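Local coordinates for uncharacterized protein MJ1460 (Methanocaldococcus jannaschii DSM 2661, PDB 2OSO) that is of unknown function but belongs to the vinyl-4-reductase (V4R) family and binds a zinc ion, at the interface of chains A and B. Coordinates in Å, arbitrary orientation; residue numbers count along the deposited sequence, not the author numbering. Chains: chain A/B, Hypothetical protein MJ1460.

The interface of chains A and B. Residues chain A 37, 41, 51-53, 118; chain B 6, 9, 40.
A:Leu53 and B:Glu6 meet in a two-fold symmetric interface between copies of this V4R-family protein, where B:Glu6, from the N-terminal segment of chain B, accepts a bond from the first residue of a chain A helix, much as a capping residue would, and probably helps hold the pair together as a dimer; the structure alone does not show that the dimer forms in solution. Helix 53-64 of chain A begins at A:Leu53, and its backbone N donates a hydrogen bond, not far from straight, to the carboxylate oxygen OE2 of B:Glu6 at 2.8 Å. The N-H comes from above the carboxylate plane, 61° out of it, and the helix start would probably favour a negative charge there. B:Glu6 bends at chi2 (-73°), which turns the carboxylate toward A:Leu53 while the aliphatic part lies against the leucine, CG to A:Leu53 CD1 at 3.5 Å. Water extends the polar contact from both carboxylate oxygens. One molecule, its oxygen 2.7 Å from B:Glu6 OE2, links it to the carbonyl O of A:Thr51. Another, its oxygen 2.8 Å from B:Glu6 OE1, bridges to the carboxylate OD2 of A:Asp118, so the two acidic groups meet through solvent with their planes nearly perpendicular. An alanine in place of B:Glu6 would probably leave the A:Leu53 N-H without its carboxylate mate and open a gap beside the leucine methyl CD1. The A:Phe41 ring stands almost upright to the B:Glu6 carboxylate plane, 81° away, with CE2 3.9 Å from B:Glu6 CG. B:Phe9 comes over one face of A:Phe41, its tip CZ displaced toward the rim, and the same CZ reaches the carbonyl O of A:Ala37 at 3.9 Å. Within chain B, CB of B:Glu6 sits over the centre of the B:Phe9 ring, which is likely to steady it. B:Ile40 extends its CG1 branch anti to the backbone N, bringing the terminal methyl CD1 to 3.5 Å from CE1 of A:Phe41.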
# COMPACT_ATOMS: atom_id res chain seq x y z
N ALA A 37 -5.89 1.07 0.47
CA ALA A 37 -6.81 0.45 -0.40
C ALA A 37 -8.23 0.85 0.05
O ALA A 37 -9.10 1.08 -0.76
CB ALA A 37 -6.62 -1.11 -0.34
N PHE A 41 -10.74 2.88 -2.44
CA PHE A 41 -12.00 2.27 -2.82
C PHE A 41 -13.19 3.18 -2.53
O PHE A 41 -14.14 3.20 -3.29
CB PHE A 41 -12.22 0.91 -2.15
CG PHE A 41 -11.56 -0.25 -2.86
CD1 PHE A 41 -10.24 -0.19 -3.23
CD2 PHE A 41 -12.28 -1.41 -3.13
CE1 PHE A 41 -9.64 -1.26 -3.87
CE2 PHE A 41 -11.70 -2.49 -3.75
CZ PHE A 41 -10.37 -2.42 -4.13
N THR A 51 -14.44 -1.90 -8.38
CA THR A 51 -13.50 -3.04 -8.67
C THR A 51 -13.41 -3.99 -7.45
O THR A 51 -14.26 -3.93 -6.56
CB THR A 51 -12.09 -2.53 -9.21
OG1 THR A 51 -11.28 -3.63 -9.67
CG2 THR A 51 -11.36 -1.71 -8.16
N SER A 52 -12.46 -4.92 -7.42
CA SER A 52 -12.27 -5.74 -6.19
C SER A 52 -10.80 -5.92 -5.88
O SER A 52 -9.96 -5.74 -6.73
CB SER A 52 -12.93 -7.09 -6.35
OG SER A 52 -12.16 -7.91 -7.16
N LEU A 53 -10.49 -6.28 -4.64
CA LEU A 53 -9.11 -6.60 -4.28
C LEU A 53 -8.53 -7.79 -5.10
O LEU A 53 -7.34 -7.82 -5.41
CB LEU A 53 -9.01 -6.86 -2.78
CG LEU A 53 -8.99 -5.54 -1.97
CD1 LEU A 53 -9.06 -5.80 -0.53
CD2 LEU A 53 -7.70 -4.76 -2.29
N ASP A 118 -7.93 -12.28 -0.46
CA ASP A 118 -8.44 -12.05 -1.83
C ASP A 118 -7.40 -11.37 -2.75
O ASP A 118 -7.33 -11.72 -3.93
CB ASP A 118 -9.65 -11.13 -1.85
CG ASP A 118 -10.90 -11.76 -1.32
OD1 ASP A 118 -10.84 -12.84 -0.69
OD2 ASP A 118 -11.94 -11.12 -1.52
N GLU B 6 -14.90 -4.74 0.91
CA GLU B 6 -13.96 -5.85 1.07
C GLU B 6 -13.89 -6.33 2.52
O GLU B 6 -14.18 -5.57 3.45
CB GLU B 6 -12.55 -5.42 0.63
CG GLU B 6 -12.44 -4.94 -0.79
CD GLU B 6 -12.55 -6.09 -1.83
OE1 GLU B 6 -12.52 -7.28 -1.47
OE2 GLU B 6 -12.72 -5.80 -3.01
N PHE B 9 -11.55 -4.77 5.41
CA PHE B 9 -11.67 -3.32 5.76
C PHE B 9 -12.12 -2.97 7.22
O PHE B 9 -11.49 -2.12 7.85
CB PHE B 9 -12.53 -2.57 4.73
CG PHE B 9 -11.92 -2.46 3.38
CD1 PHE B 9 -10.58 -2.75 3.13
CD2 PHE B 9 -12.68 -1.94 2.33
CE1 PHE B 9 -10.02 -2.55 1.85
CE2 PHE B 9 -12.12 -1.74 1.04
CZ PHE B 9 -10.80 -2.07 0.82
N ILE B 40 -3.89 0.43 -9.18
CA ILE B 40 -5.26 0.88 -8.98
C ILE B 40 -5.60 2.25 -9.61
O ILE B 40 -6.78 2.56 -9.76
CB ILE B 40 -5.70 0.84 -7.50
CG1 ILE B 40 -7.23 0.83 -7.39
CG2 ILE B 40 -5.14 2.01 -6.68
CD1 ILE B 40 -7.68 0.64 -6.00
O HOH W 1 -11.81 -9.14 -3.51
O HOH W 2 -14.81 -4.40 -3.91